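4-dehydrase (Streptomyces venezuelae, PDB 2PO3) probably works as a pyridoxal phosphate-dependent aminotransferase in desosamine biosynthesis, and binds a TDP-sugar joined to the cofactor as an external aldimine. Local coordinates at residues 81-86 against 219-224; 263-268 against 363-368. One frame throughout, in Å; residues are numbered along the deposited sequence.

Contact 1: 81-86 against 219-224; sequences QLLAHA and ARIRAL
Ile221 lies across Ala86 and Leu82 where helices 76-87 and 215-225 pack beside the mixed seven-stranded sheet of this PLP-aminotransferase fold. The short segments approach to 8.9 Å between axes, their directions 118° apart, and the backbones come closest at Ala86 and Ile221. Ala86 CB presses on Ile221 CG1 at 3.3 Å, tighter than an ordinary carbon contact. The CG2 branch of the isoleucine meets Leu82 CD1 at 3.9 Å, the two side chains crossing obliquely; at the end of the CG1 branch, Ile221 CD1 reaches Leu83 CD1 at 4.0 Å, and these side chains lie side by side, pointing the same way. One turn on, Leu224 packs on the same alanine, its CD1 3.6 Å from Ala86 N. The only hydrogen bond between the two segments comes from Arg220. It sends its NE to Ala86 O at 3.0 Å in the carbonyl plane, on a lone pair, although the N-H is bent (136°) and the oxygen sits somewhat out of the guanidinium plane. The chain bends at chi3 (68°), which turns NE toward this carbonyl in the last turn of helix 76-87. An alanine in place of Arg220 would keep its CB against Ala86 CB, but would probably leave Ala86 O without its mate in helix 215-225 and open a gap where CD and the guanidinium lay. Behind the apolar layer, strand 69-73 supplies Thr73 against Leu82 and Val71 against Ile221. Trp109 of the second subunit packs on Leu82 and Leu224, so the helix pair also forms part of the dimer contact. His85 CB stands 4.2 Å from Leu224 CD1, while its ring meets that tryptophan edge-to-face and its NE2 is hydrogen-bonded to Trp109 O of the second subunit.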
# COMPACT_ATOMS: atom_id res chain seq x y z
N GLN A 81 -2.17 -1.33 -10.48
CA GLN A 81 -1.91 -2.77 -10.45
C GLN A 81 -3.18 -3.59 -10.30
O GLN A 81 -3.37 -4.62 -10.98
CB GLN A 81 -0.89 -3.09 -9.35
CG GLN A 81 0.49 -2.51 -9.74
CD GLN A 81 1.41 -2.28 -8.56
OE1 GLN A 81 0.98 -2.35 -7.42
NE2 GLN A 81 2.69 -1.97 -8.80
N LEU A 82 -4.09 -3.15 -9.43
CA LEU A 82 -5.33 -3.92 -9.30
C LEU A 82 -6.14 -3.89 -10.58
O LEU A 82 -6.74 -4.88 -10.97
CB LEU A 82 -6.32 -3.47 -8.18
CG LEU A 82 -5.72 -3.26 -6.81
CD1 LEU A 82 -6.63 -2.31 -6.03
CD2 LEU A 82 -5.71 -4.58 -6.04
N LEU A 83 -6.19 -2.73 -11.21
CA LEU A 83 -6.96 -2.58 -12.43
C LEU A 83 -6.46 -3.53 -13.48
O LEU A 83 -7.22 -4.30 -14.06
CB LEU A 83 -6.85 -1.11 -12.86
CG LEU A 83 -7.58 -0.84 -14.16
CD1 LEU A 83 -9.00 -1.41 -14.10
CD2 LEU A 83 -7.63 0.66 -14.36
N ALA A 84 -5.15 -3.47 -13.69
CA ALA A 84 -4.52 -4.35 -14.64
C ALA A 84 -4.89 -5.78 -14.35
O ALA A 84 -5.48 -6.41 -15.22
CB ALA A 84 -3.00 -4.21 -14.69
N HIS A 85 -4.55 -6.27 -13.14
CA HIS A 85 -4.85 -7.65 -12.76
C HIS A 85 -6.30 -8.01 -12.88
O HIS A 85 -6.61 -9.06 -13.42
CB HIS A 85 -4.31 -8.11 -11.39
CG HIS A 85 -2.87 -8.51 -11.40
ND1 HIS A 85 -2.30 -9.23 -12.44
CD2 HIS A 85 -1.89 -8.28 -10.46
CE1 HIS A 85 -1.02 -9.43 -12.10
NE2 HIS A 85 -0.73 -8.87 -10.90
N ALA A 86 -7.19 -7.14 -12.37
CA ALA A 86 -8.63 -7.37 -12.44
C ALA A 86 -9.14 -7.55 -13.88
O ALA A 86 -10.05 -8.34 -14.14
CB ALA A 86 -9.41 -6.22 -11.77
N ALA A 219 -16.08 -5.21 -8.73
CA ALA A 219 -16.13 -6.27 -7.75
C ALA A 219 -14.83 -7.01 -7.72
O ALA A 219 -14.37 -7.39 -6.64
CB ALA A 219 -17.18 -7.27 -8.16
N ARG A 220 -14.25 -7.24 -8.91
CA ARG A 220 -12.97 -7.95 -8.99
C ARG A 220 -11.84 -7.18 -8.30
O ARG A 220 -11.01 -7.76 -7.59
CB ARG A 220 -12.52 -8.26 -10.42
CG ARG A 220 -13.43 -9.23 -11.13
CD ARG A 220 -12.89 -9.53 -12.51
NE ARG A 220 -11.64 -10.30 -12.48
CZ ARG A 220 -11.62 -11.60 -12.21
NH1 ARG A 220 -12.76 -12.27 -11.93
NH2 ARG A 220 -10.44 -12.22 -12.22
N ILE A 221 -11.81 -5.87 -8.54
CA ILE A 221 -10.80 -5.01 -7.94
C ILE A 221 -10.95 -5.04 -6.43
O ILE A 221 -10.00 -5.14 -5.64
CB ILE A 221 -10.94 -3.61 -8.49
CG1 ILE A 221 -10.36 -3.63 -9.90
CG2 ILE A 221 -10.22 -2.57 -7.61
CD1 ILE A 221 -10.98 -2.57 -10.77
N ARG A 222 -12.19 -4.94 -6.02
CA ARG A 222 -12.42 -4.95 -4.60
C ARG A 222 -11.90 -6.26 -4.01
O ARG A 222 -11.11 -6.32 -3.08
CB ARG A 222 -13.88 -4.67 -4.31
CG ARG A 222 -14.07 -4.14 -2.90
CD ARG A 222 -15.50 -3.73 -2.61
NE ARG A 222 -16.02 -2.61 -3.38
CZ ARG A 222 -15.73 -1.32 -3.21
NH1 ARG A 222 -14.87 -0.88 -2.30
NH2 ARG A 222 -16.34 -0.44 -3.99
N ALA A 223 -12.34 -7.37 -4.57
CA ALA A 223 -11.89 -8.63 -4.03
C ALA A 223 -10.37 -8.77 -4.08
O ALA A 223 -9.77 -9.19 -3.10
CB ALA A 223 -12.62 -9.81 -4.67
N LEU A 224 -9.76 -8.43 -5.22
CA LEU A 224 -8.30 -8.57 -5.32
C LEU A 224 -7.54 -7.67 -4.34
O LEU A 224 -6.41 -7.97 -3.94
CB LEU A 224 -7.83 -8.26 -6.77
CG LEU A 224 -8.15 -9.33 -7.81
CD1 LEU A 224 -7.81 -8.81 -9.20
CD2 LEU A 224 -7.41 -10.63 -7.53

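Contact 2: 263-268 against 363-368; sequences IDRNRR and TGTAIG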
# COMPACT_ATOMS: atom_id res chain seq x y z
N ILE A 263 -9.55 24.70 -4.84
CA ILE A 263 -9.64 25.01 -6.26
C ILE A 263 -9.63 26.50 -6.53
O ILE A 263 -8.98 27.01 -7.45
CB ILE A 263 -10.89 24.39 -6.84
CG1 ILE A 263 -10.78 22.89 -6.78
CG2 ILE A 263 -11.08 24.76 -8.31
CD1 ILE A 263 -11.38 22.29 -8.04
N ASP A 264 -10.39 27.21 -5.71
CA ASP A 264 -10.53 28.65 -5.81
C ASP A 264 -9.20 29.29 -5.63
O ASP A 264 -8.86 30.15 -6.43
CB ASP A 264 -11.46 29.22 -4.73
CG ASP A 264 -12.90 29.01 -5.09
OD1 ASP A 264 -13.26 28.82 -6.24
OD2 ASP A 264 -13.69 29.02 -4.04
N ARG A 265 -8.49 28.86 -4.59
CA ARG A 265 -7.18 29.46 -4.39
C ARG A 265 -6.28 29.13 -5.55
O ARG A 265 -5.53 29.98 -6.00
CB ARG A 265 -6.49 29.14 -3.06
CG ARG A 265 -5.16 29.91 -2.97
CD ARG A 265 -5.26 31.19 -2.14
NE ARG A 265 -5.50 30.81 -0.75
CZ ARG A 265 -4.61 30.98 0.22
NH1 ARG A 265 -3.43 31.54 -0.03
NH2 ARG A 265 -4.92 30.58 1.46
N ASN A 266 -6.37 27.88 -6.01
CA ASN A 266 -5.55 27.46 -7.12
C ASN A 266 -5.81 28.34 -8.34
O ASN A 266 -4.93 28.76 -9.08
CB ASN A 266 -5.89 26.01 -7.49
CG ASN A 266 -5.27 24.98 -6.56
OD1 ASN A 266 -4.54 25.31 -5.61
ND2 ASN A 266 -5.56 23.73 -6.83
N ARG A 267 -7.06 28.61 -8.61
CA ARG A 267 -7.36 29.42 -9.76
C ARG A 267 -6.84 30.85 -9.62
O ARG A 267 -6.36 31.53 -10.55
CB ARG A 267 -8.87 29.46 -9.96
CG ARG A 267 -9.47 28.14 -10.39
CD ARG A 267 -10.97 28.31 -10.49
NE ARG A 267 -11.65 27.25 -11.20
CZ ARG A 267 -12.92 27.03 -10.91
NH1 ARG A 267 -13.52 27.77 -9.97
NH2 ARG A 267 -13.59 26.06 -11.55
N ARG A 268 -6.95 31.35 -8.41
CA ARG A 268 -6.51 32.68 -8.15
C ARG A 268 -4.99 32.71 -8.27
O ARG A 268 -4.42 33.59 -8.93
CB ARG A 268 -7.09 33.09 -6.79
CG ARG A 268 -6.42 34.26 -6.07
CD ARG A 268 -7.27 34.82 -4.93
NE ARG A 268 -7.94 33.79 -4.14
CZ ARG A 268 -7.61 33.45 -2.88
NH1 ARG A 268 -6.60 34.02 -2.21
NH2 ARG A 268 -8.31 32.48 -2.28
N THR A 363 2.13 26.27 -5.26
CA THR A 363 0.72 26.67 -5.25
C THR A 363 -0.04 26.12 -4.03
O THR A 363 0.57 25.73 -3.03
CB THR A 363 -0.05 26.63 -6.61
OG1 THR A 363 -1.26 27.39 -6.61
CG2 THR A 363 -0.26 25.21 -7.16
N GLY A 364 -1.37 26.11 -4.12
CA GLY A 364 -2.22 25.64 -3.05
C GLY A 364 -2.46 26.75 -2.03
O GLY A 364 -2.02 27.88 -2.19
N THR A 365 -3.16 26.38 -0.94
CA THR A 365 -3.51 27.28 0.13
C THR A 365 -2.34 27.83 0.89
O THR A 365 -2.47 28.80 1.63
CB THR A 365 -4.63 26.74 1.00
OG1 THR A 365 -4.16 25.59 1.71
CG2 THR A 365 -5.77 26.44 0.03
N ALA A 366 -1.18 27.23 0.69
CA ALA A 366 -0.00 27.73 1.37
C ALA A 366 0.56 28.98 0.65
O ALA A 366 1.32 29.76 1.21
CB ALA A 366 1.06 26.64 1.48
N ILE A 367 0.21 29.18 -0.62
CA ILE A 367 0.75 30.31 -1.35
C ILE A 367 -0.24 31.45 -1.55
O ILE A 367 -1.41 31.22 -1.85
CB ILE A 367 1.25 29.70 -2.67
CG1 ILE A 367 2.50 28.86 -2.42
CG2 ILE A 367 1.45 30.70 -3.79
CD1 ILE A 367 3.69 29.68 -1.95
N GLY A 368 0.25 32.69 -1.39
CA GLY A 368 -0.48 33.93 -1.54
C GLY A 368 0.24 34.87 -2.52
O GLY A 368 1.35 34.58 -2.97
O HOH W 1 -2.59 27.00 -8.93
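The Arg265 guanidinium carries Thr365 on one face: Thr365 CA is 3.8 Å above the plane, over its centre, and Thr365 O lies over the same face. Gly368 CA comes to the edge, near the plane. Ile367 O approaches obliquely and takes a short but weak hydrogen bond from Arg265 NH1 (2.7 Å, N-H...O angle 120°). Thr365 O is only 3.0 Å from Arg265 NH2, yet the angle is too poor for a hydrogen bond. With CG anti to the backbone N (chi1 -177°), the arginine leaves helix 246-276 toward the loop between strand 358-361 and helix 369-394, and CG passes 3.8 Å from Gly364 O. That loop contains a type I beta turn from Gly364 to Ile367, leading to Gly368 at the N-cap of helix 369-394. Next along the helix, Asn266 OD1 touches Gly364 CA at 3.5 Å, while its ND2 is bonded to Asn295 O. A water donates to Asn266 O at 2.9 Å and accepts from Thr363 OG1, which is also bonded to Asn269 ND2. Asn269 ND2 makes weak bonds to Gly364 O and Ile367 O as well. The arginine thus meets main-chain carbonyls instead of a carboxylate on this loop, and the attraction probably owes more to charge against C=O dipoles than to well-aligned hydrogen bonds.

In the fold
From the N terminus, strand 69-73 leads into helix 76-87, the first half of contact 1. The chain then lays down the other six strands of the central sheet before helix 215-225 returns to meet it, so contact 1 closes a loop of 132 residues around most of that sheet. Helix 246-276, the next helix along, opens contact 2, which closes 94 residues later at the loop 363-368, joining this long helix to the entrance of helix 369-394. The two loops run in series, neither nested nor crossed. Their centres are 35 Å apart, on opposite sides of the chain's centre, one against the second subunit and the other at the start of the C-terminal helix.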